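Local coordinates for aerobactin synthase IucA (Klebsiella pneumoniae subsp. pneumoniae, PDB 5JM8), which is an ATP-dependent ligase of the NIS synthetase family that takes part in making the siderophore aerobactin, at residues Phe177-Lys186 and Asn220-Gly231; Arg201-Asn209 and Cys270-Lys278. All coordinates share one frame; numbering follows the deposited sequence.

Contact 1 (Phe177-Lys186 and Asn220-Gly231)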
loop_
_atom_site.group_PDB
_atom_site.type_symbol
_atom_site.label_atom_id
_atom_site.label_comp_id
_atom_site.label_asym_id
_atom_site.label_seq_id
_atom_site.Cartn_x
_atom_site.Cartn_y
_atom_site.Cartn_z
ATOM N N PHE A 177 20.125 -8.704 -2.960
ATOM C CA PHE A 177 20.746 -9.614 -2.010
ATOM C C PHE A 177 20.881 -8.968 -0.637
ATOM O O PHE A 177 21.014 -7.749 -0.536
ATOM C CB PHE A 177 22.121 -10.052 -2.518
ATOM C CG PHE A 177 23.029 -8.908 -2.869
ATOM C CD1 PHE A 177 23.707 -8.217 -1.879
ATOM C CD2 PHE A 177 23.207 -8.526 -4.188
ATOM C CE1 PHE A 177 24.540 -7.166 -2.195
ATOM C CE2 PHE A 177 24.041 -7.475 -4.511
ATOM C CZ PHE A 177 24.709 -6.793 -3.514
ATOM N N PRO A 178 20.848 -9.784 0.429
ATOM C CA PRO A 178 21.100 -9.218 1.755
ATOM C C PRO A 178 22.593 -8.987 1.965
ATOM O O PRO A 178 23.401 -9.634 1.298
ATOM C CB PRO A 178 20.558 -10.289 2.697
ATOM C CG PRO A 178 20.784 -11.558 1.960
ATOM C CD PRO A 178 20.612 -11.237 0.493
ATOM N N LEU A 179 22.953 -8.082 2.869
ATOM C CA LEU A 179 24.357 -7.787 3.124
ATOM C C LEU A 179 25.048 -8.934 3.843
ATOM O O LEU A 179 24.397 -9.785 4.443
ATOM C CB LEU A 179 24.503 -6.516 3.963
ATOM C CG LEU A 179 24.035 -5.205 3.338
ATOM C CD1 LEU A 179 24.288 -4.061 4.303
ATOM C CD2 LEU A 179 24.734 -4.960 2.012
ATOM N N ARG A 180 26.375 -8.943 3.768
ATOM C CA ARG A 180 27.191 -9.817 4.594
ATOM C C ARG A 180 27.560 -9.042 5.850
ATOM O O ARG A 180 27.701 -7.821 5.801
ATOM C CB ARG A 180 28.437 -10.275 3.841
ATOM C CG ARG A 180 29.286 -11.281 4.590
ATOM C CD ARG A 180 30.425 -11.760 3.716
ATOM N NE ARG A 180 31.230 -12.793 4.358
ATOM C CZ ARG A 180 30.940 -14.089 4.340
ATOM N NH1 ARG A 180 29.852 -14.528 3.720
ATOM N NH2 ARG A 180 31.741 -14.951 4.948
ATOM N N TRP A 181 27.712 -9.742 6.970
ATOM C CA TRP A 181 27.908 -9.078 8.257
ATOM C C TRP A 181 29.024 -9.701 9.089
ATOM O O TRP A 181 29.106 -10.922 9.215
ATOM C CB TRP A 181 26.606 -9.107 9.057
ATOM C CG TRP A 181 25.478 -8.348 8.418
ATOM C CD1 TRP A 181 24.571 -8.828 7.517
ATOM C CD2 TRP A 181 25.133 -6.975 8.640
ATOM N NE1 TRP A 181 23.685 -7.839 7.164
ATOM C CE2 TRP A 181 24.010 -6.691 7.840
ATOM C CE3 TRP A 181 25.667 -5.959 9.437
ATOM C CZ2 TRP A 181 23.411 -5.435 7.814
ATOM C CZ3 TRP A 181 25.073 -4.713 9.410
ATOM C CH2 TRP A 181 23.956 -4.461 8.606
ATOM N N PHE A 182 29.876 -8.844 9.650
ATOM C CA PHE A 182 30.907 -9.265 10.596
ATOM C C PHE A 182 30.643 -8.673 11.973
ATOM O O PHE A 182 30.308 -7.494 12.094
ATOM C CB PHE A 182 32.303 -8.825 10.142
ATOM C CG PHE A 182 32.814 -9.529 8.914
ATOM C CD1 PHE A 182 32.125 -10.588 8.341
ATOM C CD2 PHE A 182 34.006 -9.128 8.337
ATOM C CE1 PHE A 182 32.613 -11.221 7.213
ATOM C CE2 PHE A 182 34.497 -9.757 7.211
ATOM C CZ PHE A 182 33.802 -10.805 6.650
ATOM N N ALA A 183 30.804 -9.488 13.009
ATOM C CA ALA A 183 30.903 -8.966 14.366
ATOM C C ALA A 183 32.364 -8.610 14.601
ATOM O O ALA A 183 33.239 -9.471 14.504
ATOM C CB ALA A 183 30.410 -9.973 15.385
ATOM N N VAL A 184 32.620 -7.337 14.889
ATOM C CA VAL A 184 33.981 -6.816 14.949
ATOM C C VAL A 184 34.241 -6.045 16.239
ATOM O O VAL A 184 33.421 -5.227 16.655
ATOM C CB VAL A 184 34.267 -5.885 13.751
ATOM C CG1 VAL A 184 35.706 -5.390 13.782
ATOM C CG2 VAL A 184 33.973 -6.595 12.440
ATOM N N ASN A 185 35.385 -6.305 16.863
ATOM C CA ASN A 185 35.792 -5.546 18.039
ATOM C C ASN A 185 36.083 -4.104 17.633
ATOM O O ASN A 185 36.742 -3.858 16.624
ATOM C CB ASN A 185 37.019 -6.183 18.705
ATOM C CG ASN A 185 37.383 -5.523 20.031
ATOM O OD1 ASN A 185 37.233 -4.315 20.203
ATOM N ND2 ASN A 185 37.873 -6.320 20.971
ATOM N N LYS A 186 35.594 -3.159 18.432
ATOM C CA LYS A 186 35.701 -1.736 18.116
ATOM C C LYS A 186 37.144 -1.276 17.916
ATOM O O LYS A 186 37.394 -0.274 17.243
ATOM C CB LYS A 186 35.053 -0.908 19.223
ATOM C CG LYS A 186 35.703 -1.068 20.587
ATOM C CD LYS A 186 34.969 -0.241 21.629
ATOM C CE LYS A 186 35.588 -0.388 23.004
ATOM N NZ LYS A 186 34.842 0.397 24.023
ATOM N N ASN A 220 31.845 -3.809 23.146
ATOM C CA ASN A 220 33.118 -3.953 22.462
ATOM C C ASN A 220 32.958 -4.533 21.069
ATOM O O ASN A 220 33.723 -4.207 20.164
ATOM C CB ASN A 220 34.056 -4.830 23.288
ATOM C CG ASN A 220 34.395 -4.211 24.629
ATOM O OD1 ASN A 220 34.451 -2.988 24.767
ATOM N ND2 ASN A 220 34.619 -5.055 25.630
ATOM N N GLN A 221 31.952 -5.384 20.901
ATOM C CA GLN A 221 31.744 -6.098 19.647
ATOM C C GLN A 221 30.603 -5.469 18.845
ATOM O O GLN A 221 29.446 -5.498 19.267
ATOM C CB GLN A 221 31.470 -7.582 19.935
ATOM C CG GLN A 221 30.867 -8.356 18.775
ATOM C CD GLN A 221 30.732 -9.845 19.059
ATOM O OE1 GLN A 221 31.503 -10.652 18.544
ATOM N NE2 GLN A 221 29.738 -10.215 19.861
ATOM N N TRP A 222 30.946 -4.907 17.686
ATOM C CA TRP A 222 29.989 -4.192 16.844
ATOM C C TRP A 222 29.696 -4.942 15.550
ATOM O O TRP A 222 30.535 -5.692 15.049
ATOM C CB TRP A 222 30.514 -2.797 16.502
ATOM C CG TRP A 222 30.820 -1.937 17.689
ATOM C CD1 TRP A 222 30.569 -2.223 18.999
ATOM C CD2 TRP A 222 31.439 -0.647 17.671
ATOM N NE1 TRP A 222 30.993 -1.191 19.798
ATOM C CE2 TRP A 222 31.532 -0.210 19.006
ATOM C CE3 TRP A 222 31.924 0.182 16.655
ATOM C CZ2 TRP A 222 32.090 1.018 19.352
ATOM C CZ3 TRP A 222 32.477 1.401 17.000
ATOM C CH2 TRP A 222 32.557 1.807 18.337
ATOM N N LEU A 223 28.504 -4.717 15.007
ATOM C CA LEU A 223 28.120 -5.282 13.719
ATOM C C LEU A 223 28.626 -4.385 12.593
ATOM O O LEU A 223 28.461 -3.164 12.639
ATOM C CB LEU A 223 26.603 -5.448 13.636
ATOM C CG LEU A 223 25.983 -6.394 14.668
ATOM C CD1 LEU A 223 24.465 -6.338 14.596
ATOM C CD2 LEU A 223 26.477 -7.818 14.458
ATOM N N PHE A 224 29.236 -5.004 11.587
ATOM C CA PHE A 224 29.929 -4.284 10.527
ATOM C C PHE A 224 29.496 -4.812 9.158
ATOM O O PHE A 224 29.764 -5.967 8.829
ATOM C CB PHE A 224 31.440 -4.431 10.717
ATOM C CG PHE A 224 32.261 -3.604 9.772
ATOM C CD1 PHE A 224 32.573 -2.289 10.071
ATOM C CD2 PHE A 224 32.741 -4.150 8.597
ATOM C CE1 PHE A 224 33.337 -1.533 9.203
ATOM C CE2 PHE A 224 33.502 -3.402 7.728
ATOM C CZ PHE A 224 33.802 -2.092 8.030
ATOM N N PRO A 225 28.819 -3.974 8.354
ATOM C CA PRO A 225 28.271 -4.458 7.081
ATOM C C PRO A 225 29.313 -4.573 5.972
ATOM O O PRO A 225 30.246 -3.773 5.917
ATOM C CB PRO A 225 27.233 -3.394 6.730
ATOM C CG PRO A 225 27.796 -2.143 7.305
ATOM C CD PRO A 225 28.510 -2.549 8.570
ATOM N N LEU A 226 29.141 -5.566 5.103
ATOM C CA LEU A 226 30.046 -5.788 3.978
ATOM C C LEU A 226 29.303 -6.142 2.695
ATOM O O LEU A 226 28.191 -6.666 2.731
ATOM C CB LEU A 226 31.039 -6.911 4.298
ATOM C CG LEU A 226 32.269 -6.552 5.133
ATOM C CD1 LEU A 226 31.981 -6.688 6.611
ATOM C CD2 LEU A 226 33.449 -7.418 4.733
ATOM N N HIS A 227 29.938 -5.853 1.564
ATOM C CA HIS A 227 29.450 -6.296 0.266
ATOM C C HIS A 227 29.742 -7.792 0.151
ATOM O O HIS A 227 30.870 -8.214 0.416
ATOM C CB HIS A 227 30.124 -5.506 -0.861
ATOM C CG HIS A 227 29.551 -5.765 -2.221
ATOM N ND1 HIS A 227 29.589 -7.003 -2.823
ATOM C CD2 HIS A 227 28.940 -4.938 -3.102
ATOM C CE1 HIS A 227 29.019 -6.931 -4.013
ATOM N NE2 HIS A 227 28.617 -5.688 -4.207
ATOM N N PRO A 228 28.733 -8.603 -0.224
ATOM C CA PRO A 228 28.919 -10.061 -0.223
ATOM C C PRO A 228 30.143 -10.535 -1.003
ATOM O O PRO A 228 30.758 -11.527 -0.622
ATOM C CB PRO A 228 27.635 -10.575 -0.880
ATOM C CG PRO A 228 26.626 -9.539 -0.585
ATOM C CD PRO A 228 27.363 -8.233 -0.628
ATOM N N TRP A 229 30.490 -9.833 -2.077
ATOM C CA TRP A 229 31.645 -10.201 -2.888
ATOM C C TRP A 229 32.954 -9.716 -2.257
ATOM O O TRP A 229 33.933 -10.458 -2.218
ATOM C CB TRP A 229 31.502 -9.641 -4.304
ATOM C CG TRP A 229 32.537 -10.166 -5.253
ATOM C CD1 TRP A 229 32.507 -11.355 -5.922
ATOM C CD2 TRP A 229 33.757 -9.520 -5.639
ATOM N NE1 TRP A 229 33.632 -11.490 -6.699
ATOM C CE2 TRP A 229 34.416 -10.377 -6.544
ATOM C CE3 TRP A 229 34.355 -8.300 -5.308
ATOM C CZ2 TRP A 229 35.643 -10.054 -7.121
ATOM C CZ3 TRP A 229 35.575 -7.981 -5.883
ATOM C CH2 TRP A 229 36.205 -8.855 -6.779
ATOM N N GLN A 230 32.974 -8.478 -1.768
ATOM C CA GLN A 230 34.153 -7.953 -1.080
ATOM C C GLN A 230 34.446 -8.733 0.186
ATOM O O GLN A 230 35.596 -9.058 0.473
ATOM C CB GLN A 230 33.972 -6.481 -0.716
ATOM C CG GLN A 230 34.248 -5.521 -1.844
ATOM C CD GLN A 230 35.711 -5.476 -2.236
ATOM O OE1 GLN A 230 36.066 -5.774 -3.374
ATOM N NE2 GLN A 230 36.567 -5.091 -1.297
ATOM N N GLY A 231 33.395 -9.016 0.947
ATOM C CA GLY A 231 33.533 -9.697 2.217
ATOM C C GLY A 231 34.190 -11.054 2.083
ATOM O O GLY A 231 35.036 -11.420 2.897
HETATM O O HOH W 1 28.298 -13.296 1.061
#

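Contact 2 (Arg201-Asn209 and Cys270-Lys278). With ATP (adenosine-5'-triphosphate), chain I.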
loop_
_atom_site.group_PDB
_atom_site.type_symbol
_atom_site.label_atom_id
_atom_site.label_comp_id
_atom_site.label_asym_id
_atom_site.label_seq_id
_atom_site.Cartn_x
_atom_site.Cartn_y
_atom_site.Cartn_z
ATOM N N ARG A 201 25.707 4.757 14.612
ATOM C CA ARG A 201 25.278 4.534 13.228
ATOM C C ARG A 201 25.130 3.051 12.935
ATOM O O ARG A 201 24.072 2.597 12.502
ATOM C CB ARG A 201 26.267 5.128 12.215
ATOM C CG ARG A 201 26.004 6.565 11.753
ATOM C CD ARG A 201 24.577 6.846 11.281
ATOM N NE ARG A 201 24.407 6.852 9.830
ATOM C CZ ARG A 201 24.945 7.744 9.003
ATOM N NH1 ARG A 201 25.739 8.702 9.459
ATOM N NH2 ARG A 201 24.698 7.661 7.700
ATOM N N LEU A 202 26.206 2.308 13.173
ATOM C CA LEU A 202 26.246 0.883 12.883
ATOM C C LEU A 202 25.174 0.141 13.668
ATOM O O LEU A 202 24.644 -0.870 13.210
ATOM C CB LEU A 202 27.631 0.321 13.204
ATOM C CG LEU A 202 28.786 1.007 12.468
ATOM C CD1 LEU A 202 30.129 0.460 12.932
ATOM C CD2 LEU A 202 28.634 0.845 10.961
ATOM N N THR A 203 24.856 0.654 14.852
ATOM C CA THR A 203 23.785 0.092 15.664
ATOM C C THR A 203 22.446 0.296 14.967
ATOM O O THR A 203 21.673 -0.649 14.803
ATOM C CB THR A 203 23.732 0.732 17.065
ATOM O OG1 THR A 203 24.946 0.449 17.773
ATOM C CG2 THR A 203 22.561 0.186 17.859
ATOM N N ARG A 204 22.177 1.533 14.563
ATOM C CA ARG A 204 20.943 1.859 13.855
ATOM C C ARG A 204 20.860 1.102 12.539
ATOM O O ARG A 204 19.840 0.489 12.229
ATOM C CB ARG A 204 20.846 3.363 13.583
ATOM C CG ARG A 204 19.474 3.809 13.087
ATOM C CD ARG A 204 19.466 5.273 12.672
ATOM N NE ARG A 204 20.159 5.496 11.406
ATOM C CZ ARG A 204 20.379 6.695 10.877
ATOM N NH1 ARG A 204 21.014 6.806 9.718
ATOM N NH2 ARG A 204 19.964 7.786 11.505
ATOM N N PHE A 205 21.945 1.151 11.772
ATOM C CA PHE A 205 21.992 0.524 10.457
ATOM C C PHE A 205 21.769 -0.981 10.561
ATOM O O PHE A 205 20.989 -1.554 9.804
ATOM C CB PHE A 205 23.334 0.816 9.776
ATOM C CG PHE A 205 23.428 0.301 8.367
ATOM C CD1 PHE A 205 22.997 1.076 7.302
ATOM C CD2 PHE A 205 23.950 -0.954 8.105
ATOM C CE1 PHE A 205 23.084 0.608 6.005
ATOM C CE2 PHE A 205 24.039 -1.428 6.809
ATOM C CZ PHE A 205 23.604 -0.646 5.759
ATOM N N ALA A 206 22.450 -1.612 11.510
ATOM C CA ALA A 206 22.316 -3.048 11.715
ATOM C C ALA A 206 20.923 -3.401 12.216
ATOM O O ALA A 206 20.383 -4.458 11.888
ATOM C CB ALA A 206 23.364 -3.538 12.694
ATOM N N ALA A 207 20.342 -2.507 13.007
ATOM C CA ALA A 207 19.036 -2.746 13.606
ATOM C C ALA A 207 17.919 -2.717 12.570
ATOM O O ALA A 207 17.003 -3.534 12.619
ATOM C CB ALA A 207 18.766 -1.720 14.690
ATOM N N GLU A 208 17.996 -1.777 11.634
ATOM C CA GLU A 208 16.927 -1.600 10.661
ATOM C C GLU A 208 17.165 -2.393 9.375
ATOM O O GLU A 208 16.342 -2.343 8.459
ATOM C CB GLU A 208 16.749 -0.111 10.336
ATOM C CG GLU A 208 17.895 0.527 9.574
ATOM C CD GLU A 208 17.708 2.024 9.392
ATOM O OE1 GLU A 208 16.765 2.582 9.992
ATOM O OE2 GLU A 208 18.498 2.639 8.642
ATOM N N ASN A 209 18.275 -3.127 9.310
ATOM C CA ASN A 209 18.600 -3.927 8.127
ATOM C C ASN A 209 18.763 -5.414 8.420
ATOM O O ASN A 209 18.371 -6.253 7.609
ATOM C CB ASN A 209 19.875 -3.404 7.470
ATOM C CG ASN A 209 19.653 -2.098 6.743
ATOM O OD1 ASN A 209 18.960 -2.055 5.726
ATOM N ND2 ASN A 209 20.239 -1.023 7.256
ATOM N N CYS A 270 18.292 0.109 -0.321
ATOM C CA CYS A 270 17.271 -0.648 0.396
ATOM C C CYS A 270 16.147 0.307 0.790
ATOM O O CYS A 270 16.359 1.236 1.568
ATOM C CB CYS A 270 17.865 -1.339 1.627
ATOM S SG CYS A 270 16.687 -2.315 2.595
ATOM N N ALA A 271 14.958 0.070 0.244
ATOM C CA ALA A 271 13.842 1.008 0.355
ATOM C C ALA A 271 13.466 1.318 1.802
ATOM O O ALA A 271 12.965 2.403 2.100
ATOM C CB ALA A 271 12.628 0.462 -0.392
ATOM N N THR A 272 13.715 0.363 2.692
ATOM C CA THR A 272 13.349 0.502 4.097
ATOM C C THR A 272 14.508 1.011 4.950
ATOM O O THR A 272 14.342 1.264 6.144
ATOM C CB THR A 272 12.865 -0.840 4.674
ATOM O OG1 THR A 272 13.895 -1.824 4.525
ATOM C CG2 THR A 272 11.615 -1.311 3.948
ATOM N N SER A 273 15.679 1.158 4.337
ATOM C CA SER A 273 16.860 1.628 5.050
ATOM C C SER A 273 16.979 3.144 5.000
ATOM O O SER A 273 16.910 3.753 3.931
ATOM C CB SER A 273 18.124 0.997 4.470
ATOM O OG SER A 273 19.283 1.564 5.056
ATOM N N ARG A 274 17.170 3.740 6.170
ATOM C CA ARG A 274 17.366 5.174 6.290
ATOM C C ARG A 274 18.638 5.603 5.568
ATOM O O ARG A 274 18.788 6.764 5.184
ATOM C CB ARG A 274 17.429 5.563 7.766
ATOM C CG ARG A 274 17.437 7.052 8.036
ATOM C CD ARG A 274 17.223 7.321 9.518
ATOM N NE ARG A 274 15.941 6.804 9.992
ATOM C CZ ARG A 274 14.787 7.457 9.891
ATOM N NH1 ARG A 274 14.741 8.661 9.330
ATOM N NH2 ARG A 274 13.673 6.904 10.352
ATOM N N ASP A 275 19.547 4.648 5.386
ATOM C CA ASP A 275 20.827 4.903 4.735
ATOM C C ASP A 275 21.047 3.999 3.528
ATOM O O ASP A 275 20.688 2.821 3.544
ATOM C CB ASP A 275 21.976 4.702 5.727
ATOM C CG ASP A 275 22.015 5.767 6.800
ATOM O OD1 ASP A 275 21.744 6.944 6.485
ATOM O OD2 ASP A 275 22.319 5.425 7.960
ATOM N N MET A 276 21.632 4.570 2.480
ATOM C CA MET A 276 22.228 3.782 1.414
ATOM C C MET A 276 23.666 3.495 1.823
ATOM O O MET A 276 24.191 4.130 2.740
ATOM C CB MET A 276 22.185 4.521 0.076
ATOM C CG MET A 276 20.792 4.818 -0.437
ATOM S SD MET A 276 20.845 5.470 -2.112
ATOM C CE MET A 276 19.165 6.058 -2.315
ATOM N N ILE A 277 24.306 2.546 1.148
ATOM C CA ILE A 277 25.693 2.226 1.449
ATOM C C ILE A 277 26.509 2.101 0.162
ATOM O O ILE A 277 26.078 1.481 -0.811
ATOM C CB ILE A 277 25.787 0.937 2.296
ATOM C CG1 ILE A 277 27.219 0.719 2.787
ATOM C CG2 ILE A 277 25.266 -0.264 1.515
ATOM C CD1 ILE A 277 27.305 -0.158 4.015
ATOM N N LYS A 278 27.680 2.733 0.171
ATOM C CA LYS A 278 28.578 2.760 -0.978
ATOM C C LYS A 278 29.903 2.102 -0.617
ATOM O O LYS A 278 30.717 2.685 0.097
ATOM C CB LYS A 278 28.803 4.201 -1.436
ATOM C CG LYS A 278 29.774 4.356 -2.590
ATOM C CD LYS A 278 29.832 5.804 -3.052
ATOM C CE LYS A 278 30.838 6.002 -4.169
ATOM N NZ LYS A 278 30.806 7.392 -4.695
HETATM P PG ATP I . 27.796 6.625 -6.823
HETATM O O1G ATP I . 27.130 5.439 -6.174
HETATM O O2G ATP I . 26.838 7.526 -7.564
HETATM O O3G ATP I . 28.735 7.376 -5.910
HETATM P PB ATP I . 30.229 6.325 -8.387
HETATM O O1B ATP I . 30.880 5.048 -8.856
HETATM O O2B ATP I . 30.881 7.134 -7.287
HETATM O O3B ATP I . 28.689 5.989 -8.015
HETATM P PA ATP I . 31.111 7.657 -10.764
HETATM O O1A ATP I . 32.471 7.533 -10.124
HETATM O O2A ATP I . 30.694 8.967 -11.387
HETATM O O3A ATP I . 29.993 7.277 -9.668
HETATM O "O5'" ATP I . 30.913 6.517 -11.878
HETATM C "C5'" ATP I . 29.668 6.471 -12.568
HETATM C "C4'" ATP I . 29.298 5.053 -12.976
HETATM O "O4'" ATP I . 28.074 5.108 -13.711
HETATM C "C3'" ATP I . 30.337 4.391 -13.868
HETATM O "O3'" ATP I . 30.655 3.091 -13.353
HETATM C "C2'" ATP I . 29.699 4.296 -15.241
HETATM O "O2'" ATP I . 29.945 3.034 -15.858
HETATM C "C1'" ATP I . 28.212 4.481 -14.988
HETATM N N9 ATP I . 27.578 5.330 -16.021
HETATM C C8 ATP I . 26.568 4.928 -16.809
HETATM N N7 ATP I . 26.196 5.919 -17.657
HETATM C C5 ATP I . 26.981 6.981 -17.405
HETATM C C6 ATP I . 27.111 8.351 -17.941
HETATM N N6 ATP I . 26.291 8.758 -18.939
HETATM N N1 ATP I . 28.060 9.151 -17.405
HETATM C C2 ATP I . 28.870 8.733 -16.412
HETATM N N3 ATP I . 28.801 7.499 -15.882
HETATM C C4 ATP I . 27.896 6.590 -16.326
HETATM O O HOH W 2 21.251 3.752 9.524
HETATM O O HOH W 3 16.227 -1.959 5.925
#

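Contact 1 (Phe177-Lys186 and Asn220-Gly231)
R180 pairs with L226 through the backbone and carries its side chain across the start of helix 228-235, past P228 and G231. With CG anti to the backbone N (chi1 -175°) and the chain extended as far as NE, its CB lies 4.1 Å from P228 CA and its CD 4.0 Å from G231 CA. The guanidinium goes beyond the contact to a salt bridge with D251. At the other end, K186 lays CB over one face of the indole of W222, a CH-pi contact 3.6 Å from the centroid of the six-membered ring. The lysine chain then extends past N220, while W222 NE1 is tied to D219 O. Between these ends the two strands pair antiparallel, and strand 177-185 is the middle of a three-stranded sheet, with 249-255 on its other side. R180/L226, F182/F224 and V184/W222 are the hydrogen-bonded pairs; the bond from V184 N to W222 O is 2.7 Å long and nearly straight at 169°. On the face of R180, F182 and V184, L226 sets CD1 over the F182 ring, 3.9 Å from its centroid, and CD2 beside CE2 of the same ring. On the reverse face P225 CB lies over one face of the W181 indole, a CH-pi contact 4.0 Å from the centroid of the six-membered ring; W181 NE1 donates to A255 O. Where strand 221-226 gives way to helix 228-235, H227 is the N-cap: its ND1 accepts from W229 N in the plane of the imidazole.

Contact 2 (Arg201-Asn209 and Cys270-Lys278)
D275 meets two arginines of helix 198-209 through one carboxylate oxygen. R201 NE reaches OD2 of D275 at 3.1 Å and R204 NH1 reaches the same OD2 at 2.6 Å, from opposite faces of the carboxylate plane, R204 on the syn side. Both guanidinium groups keep this oxygen close to their own planes, yet they are turned 46° and 41° from the carboxylate. R201, bent at chi2 and chi3, continues through NH1 to a salt bridge with D328. The network should stabilise the buried aspartate as an anion, and it fastens the start of strand 275-284, which carries K278 of the ATP pocket, to helix 198-209. Beside it F205 brings its ring edge to D275 CB and its CZ to I277 CD1, 4.1 Å away. N209 ND2 lies over the centre of the F205 ring, 3.4 Å above it, while donating to the backbone oxygen of F205; this fixes the rotation of the amide, whose OD1 meets S273 CB at 3.4 Å.

The side with E208, R274 and the turn 270-273 is looser and wetter. One water, next to the salt bridges, accepts from R204 NE and donates to D275 OD2 and E208 OE2; a second, by the turn, joins E208 O and N209 OD1 to T272 OG1. E208 OE2 also takes the backbone N-H of R274 at 3.0 Å, from well above its carboxylate plane. R274 is exposed as a whole, yet its CD lies over the centre of the R204 guanidinium and its NE is buried by the contact, with no partner in the model.

W259 of strand 258-261 touches N209, S273 and I277, P225 of strand 221-226 packs on F205, F346 of strand 345-350 reaches I277, and the helix faces a second subunit through T203 and A207.

Helix 198-209 precedes strand 221-226 in the chain and packs against it, and the segments of contacts 1 and 2 alternate in sequence; the contact centres are 12 Å apart. F205 joins the two contacts: its CE2 lies 3.5 Å from W181 CH2 and 3.6 Å from L179 CD1, while L223 CD1 comes within 3.6 Å of A206 CB. P225 also touches I277, bringing the sheet of contact 1 against strand 275-284. That strand runs on to the nucleotide: K278 NZ donates to O2B of ATP at 2.6 Å and also pairs with D447, a magnesium ligand. Contact 1 stands farther back, the side chain of H227 about 11 Å from ATP.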